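Local structure of periplasmic binding protein/LacI transcriptional regulator (Brachyspira murdochii, 4KQC) at residues G25-A30 with G277-T282; P88-D93 with A104-S110. The protein probably binds carbohydrates as the solute-binding component of a bacterial ABC transporter. All coordinates share one frame. Residue numbers count along the deposited sequence, not the author numbering.

Contact 1 of 2, residues G25-A30 with G277-T282; sequences GAEAAA and GFQAVT
Two helices of one lobe pack almost backbone to backbone in a buried contact, 25-30 from helix 18-33 and 277-282 from helix 273-288. Their local axes approach to 6.8 Å and cross at -40° with N-to-C directions roughly alike. Both segments are regularly alpha-helical. Gly25 and Gly277 permit the closeness: CA atoms lie 4.2 Å apart for Gly25 and Phe278 and 4.3 Å for Ala26 and Gly277; an ideal CB on Gly25 would lie a tight 3.0 Å from Phe278 N, and one on Gly277 would clash with Ala26 N, also at 3.0 Å. Gly25 and Ala29, four residues apart, form the small-xxx-small pattern of tightly packed helix pairs, accompanied by reciprocal CA-H...O contacts, Phe278 CA to Gly25 O (3.3 Å) and Ala26 CA to Gly277 O (3.4 Å). Phe278, chi1 t, offers its ring face to Ala29 CB in a CH-pi contact, 3.7 Å from the centroid and 10° off the normal. Val281, also t, places CG1 3.7 Å from Ala29 CB and CG2 3.7 Å from Ala26 CB.

Contact 2 of 2, residues P88-D93 with A104-S110; sequences PLIGFD and AVLATAS
Strands 89-92 and 105-110 are parallel neighbours in the sheet of one Rossmann-like lobe of a type I periplasmic binding protein; their axes lie 4.4 Å apart at 21°. Gly91 sets the register opposite Thr108, CA to CA 4.2 Å: Gly91 N donates to Ala107 O and Gly91 O accepts from Ala109 N, both at 2.9 Å, with Thr108 CA 3.0 Å from Gly91 O as a CA-H...O contact. A CB on Gly91 would clash with Thr108 OG1, so glycine suits this close pairing. Asp93 N to Ala109 O, 2.9 Å, carries the pattern onward. Towards the N-terminal ends regularity breaks at Leu106. Leu106 N donates a hydrogen bond to Leu89 O at 2.9 Å; the helical phi/psi of Leu106 (-74/-37) is consistent with the next amide being turned away, Ala107 N lying 4.2 Å from Leu89 O. Leu106 CD1 meets Pro88 CB at 3.8 Å, and Leu106 CB lies 4.2 Å from Ile90 CD1. Leu89 (chi1 t, chi2 p) is the most covered residue, its CD2 3.8 Å from Val105 CG2 and 4.3 Å from Ala104 CB. One water bridges the two segments at their N-terminal ends, accepting from Leu89 N at 3.1 Å and donating to Ala104 O at 2.5 Å.

Overall arrangement
Both contacts belong to the lobe built on the parallel sheet ordered 36-40, 6-10, 66-68, 89-92, 105-110, 296-297, and their centres are about 13 Å apart. Contact 2 supplies two adjacent strands; contact 1 pairs two helices, 18-33 and 273-288, which both touch Phe92. The layers meet directly: Ala280 CB is 3.5 Å from Phe92 CB, and Gln279 CB is 3.9 Å from Ala109 CB. Along the chain the order is 25-30, 88-93, 104-110, then 277-282, so contact 2 is local whereas contact 1 spans 246 intervening residues, including most of the second sheet. Helix 273-288 therefore returns from the other lobe to complete this one, the interlaced topology of type I periplasmic binding proteins.

Contact 1 of 2, residues G25-A30 with G277-T282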
# COMPACT_ATOMS: atom_id res chain seq x y z
N GLY A 25 9.61 10.63 -10.58
CA GLY A 25 10.51 10.86 -9.48
C GLY A 25 11.90 10.30 -9.77
O GLY A 25 12.94 10.95 -9.61
N ALA A 26 11.89 9.07 -10.28
CA ALA A 26 13.12 8.41 -10.67
C ALA A 26 13.89 9.14 -11.76
O ALA A 26 15.10 9.31 -11.65
CB ALA A 26 12.81 6.98 -11.15
N GLU A 27 13.21 9.56 -12.82
CA GLU A 27 13.85 10.30 -13.91
C GLU A 27 14.41 11.64 -13.40
O GLU A 27 15.49 12.03 -13.79
CB GLU A 27 12.89 10.49 -15.06
CG GLU A 27 12.48 9.16 -15.76
CD GLU A 27 13.57 8.42 -16.54
OE1 GLU A 27 14.70 8.93 -16.65
OE2 GLU A 27 13.27 7.32 -17.09
N ALA A 28 13.69 12.28 -12.49
CA ALA A 28 14.20 13.51 -11.91
C ALA A 28 15.50 13.34 -11.17
O ALA A 28 16.44 14.12 -11.40
CB ALA A 28 13.18 14.22 -11.03
N ALA A 29 15.57 12.35 -10.28
CA ALA A 29 16.78 12.05 -9.54
C ALA A 29 17.83 11.64 -10.52
O ALA A 29 19.02 11.96 -10.31
CB ALA A 29 16.56 10.94 -8.52
N ALA A 30 17.49 10.91 -11.58
CA ALA A 30 18.52 10.45 -12.49
C ALA A 30 19.18 11.67 -13.18
O ALA A 30 20.42 11.80 -13.24
CB ALA A 30 17.95 9.50 -13.53
N GLY A 277 10.20 7.10 -6.02
CA GLY A 277 11.09 6.98 -7.17
C GLY A 277 12.33 7.84 -7.07
O GLY A 277 13.43 7.41 -7.40
N PHE A 278 12.19 9.06 -6.60
CA PHE A 278 13.32 9.96 -6.50
C PHE A 278 14.36 9.38 -5.52
O PHE A 278 15.59 9.36 -5.81
CB PHE A 278 12.85 11.34 -6.07
CG PHE A 278 13.89 12.38 -6.18
CD1 PHE A 278 14.86 12.52 -5.20
CD2 PHE A 278 13.89 13.23 -7.24
CE1 PHE A 278 15.83 13.49 -5.29
CE2 PHE A 278 14.89 14.19 -7.36
CZ PHE A 278 15.86 14.30 -6.38
N GLN A 279 13.87 8.92 -4.38
CA GLN A 279 14.75 8.39 -3.32
C GLN A 279 15.38 7.07 -3.71
O GLN A 279 16.55 6.82 -3.38
CB GLN A 279 14.06 8.31 -1.99
CG GLN A 279 13.71 9.70 -1.44
CD GLN A 279 14.93 10.59 -1.19
OE1 GLN A 279 15.99 10.09 -0.84
NE2 GLN A 279 14.80 11.90 -1.42
N ALA A 280 14.66 6.23 -4.45
CA ALA A 280 15.23 4.98 -4.99
C ALA A 280 16.46 5.25 -5.82
O ALA A 280 17.49 4.63 -5.60
CB ALA A 280 14.21 4.25 -5.84
N VAL A 281 16.36 6.17 -6.80
CA VAL A 281 17.48 6.46 -7.66
C VAL A 281 18.57 7.14 -6.86
O VAL A 281 19.74 6.87 -7.15
CB VAL A 281 17.05 7.24 -8.89
CG1 VAL A 281 18.26 7.82 -9.63
CG2 VAL A 281 16.22 6.35 -9.77
N THR A 282 18.23 8.07 -5.96
CA THR A 282 19.24 8.67 -5.11
C THR A 282 20.06 7.65 -4.34
O THR A 282 21.27 7.76 -4.31
CB THR A 282 18.58 9.69 -4.15
OG1 THR A 282 17.95 10.70 -4.94
CG2 THR A 282 19.63 10.38 -3.25

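Contact 2 of 2, residues P88-D93 with A104-S110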
# COMPACT_ATOMS: atom_id res chain seq x y z
N PRO A 88 25.54 -3.02 -6.51
CA PRO A 88 24.75 -2.49 -5.42
C PRO A 88 23.26 -2.60 -5.72
O PRO A 88 22.81 -2.24 -6.80
CB PRO A 88 25.16 -1.04 -5.35
CG PRO A 88 26.52 -0.99 -5.96
CD PRO A 88 26.59 -2.08 -6.94
N LEU A 89 22.53 -3.10 -4.73
CA LEU A 89 21.10 -3.39 -4.85
C LEU A 89 20.31 -2.56 -3.82
O LEU A 89 20.58 -2.67 -2.63
CB LEU A 89 20.84 -4.90 -4.67
CG LEU A 89 19.40 -5.35 -4.77
CD1 LEU A 89 18.74 -5.04 -6.14
CD2 LEU A 89 19.32 -6.82 -4.41
N ILE A 90 19.32 -1.85 -4.32
CA ILE A 90 18.42 -1.00 -3.52
C ILE A 90 17.04 -1.54 -3.72
O ILE A 90 16.62 -1.78 -4.88
CB ILE A 90 18.49 0.45 -4.02
CG1 ILE A 90 19.90 1.04 -3.89
CG2 ILE A 90 17.44 1.38 -3.39
CD1 ILE A 90 20.49 0.93 -2.52
N GLY A 91 16.27 -1.71 -2.65
CA GLY A 91 14.83 -1.94 -2.83
C GLY A 91 14.06 -0.61 -2.89
O GLY A 91 14.47 0.43 -2.28
N PHE A 92 12.90 -0.64 -3.52
CA PHE A 92 12.00 0.47 -3.43
C PHE A 92 10.56 0.05 -3.45
O PHE A 92 10.24 -1.03 -3.90
CB PHE A 92 12.35 1.60 -4.40
CG PHE A 92 12.01 1.34 -5.83
CD1 PHE A 92 12.67 0.38 -6.52
CD2 PHE A 92 11.05 2.08 -6.50
CE1 PHE A 92 12.42 0.14 -7.84
CE2 PHE A 92 10.78 1.86 -7.83
CZ PHE A 92 11.46 0.87 -8.52
N ASP A 93 9.67 0.90 -2.94
CA ASP A 93 8.27 0.46 -2.73
C ASP A 93 8.30 -0.83 -1.85
O ASP A 93 9.10 -0.89 -0.90
CB ASP A 93 7.56 0.27 -4.09
CG ASP A 93 6.08 0.14 -3.97
OD1 ASP A 93 5.43 1.18 -3.67
OD2 ASP A 93 5.58 -0.98 -4.11
N ALA A 104 21.90 -8.96 0.46
CA ALA A 104 22.36 -8.16 -0.68
C ALA A 104 21.70 -6.77 -0.79
O ALA A 104 22.15 -5.93 -1.59
CB ALA A 104 22.18 -8.94 -1.95
N VAL A 105 20.63 -6.55 -0.03
CA VAL A 105 19.89 -5.32 -0.19
C VAL A 105 20.50 -4.26 0.76
O VAL A 105 20.38 -4.39 1.96
CB VAL A 105 18.38 -5.51 0.06
CG1 VAL A 105 17.67 -4.15 -0.04
CG2 VAL A 105 17.83 -6.55 -0.90
N LEU A 106 21.09 -3.22 0.19
CA LEU A 106 21.76 -2.22 0.98
C LEU A 106 20.85 -1.27 1.76
O LEU A 106 21.22 -0.82 2.87
CB LEU A 106 22.71 -1.42 0.10
CG LEU A 106 23.92 -2.13 -0.49
CD1 LEU A 106 24.57 -1.27 -1.56
CD2 LEU A 106 24.94 -2.38 0.60
N ALA A 107 19.73 -0.92 1.14
CA ALA A 107 18.78 0.04 1.62
C ALA A 107 17.55 -0.04 0.75
O ALA A 107 17.62 -0.56 -0.39
CB ALA A 107 19.37 1.42 1.60
N THR A 108 16.44 0.47 1.29
CA THR A 108 15.15 0.51 0.59
C THR A 108 14.53 1.88 0.82
O THR A 108 14.65 2.46 1.92
CB THR A 108 14.24 -0.59 1.15
OG1 THR A 108 14.84 -1.87 0.87
CG2 THR A 108 12.89 -0.58 0.61
N ALA A 109 13.91 2.40 -0.22
CA ALA A 109 13.05 3.60 -0.09
C ALA A 109 11.57 3.19 -0.21
O ALA A 109 11.15 2.71 -1.25
CB ALA A 109 13.39 4.60 -1.14
N SER A 110 10.77 3.44 0.83
CA SER A 110 9.40 3.00 0.83
C SER A 110 8.57 3.67 1.85
O SER A 110 9.10 4.27 2.78
CB SER A 110 9.33 1.51 1.18
OG SER A 110 9.77 1.23 2.46
O HOH W 1 24.16 -4.88 -2.75
O HOH W 2 9.65 -1.93 1.64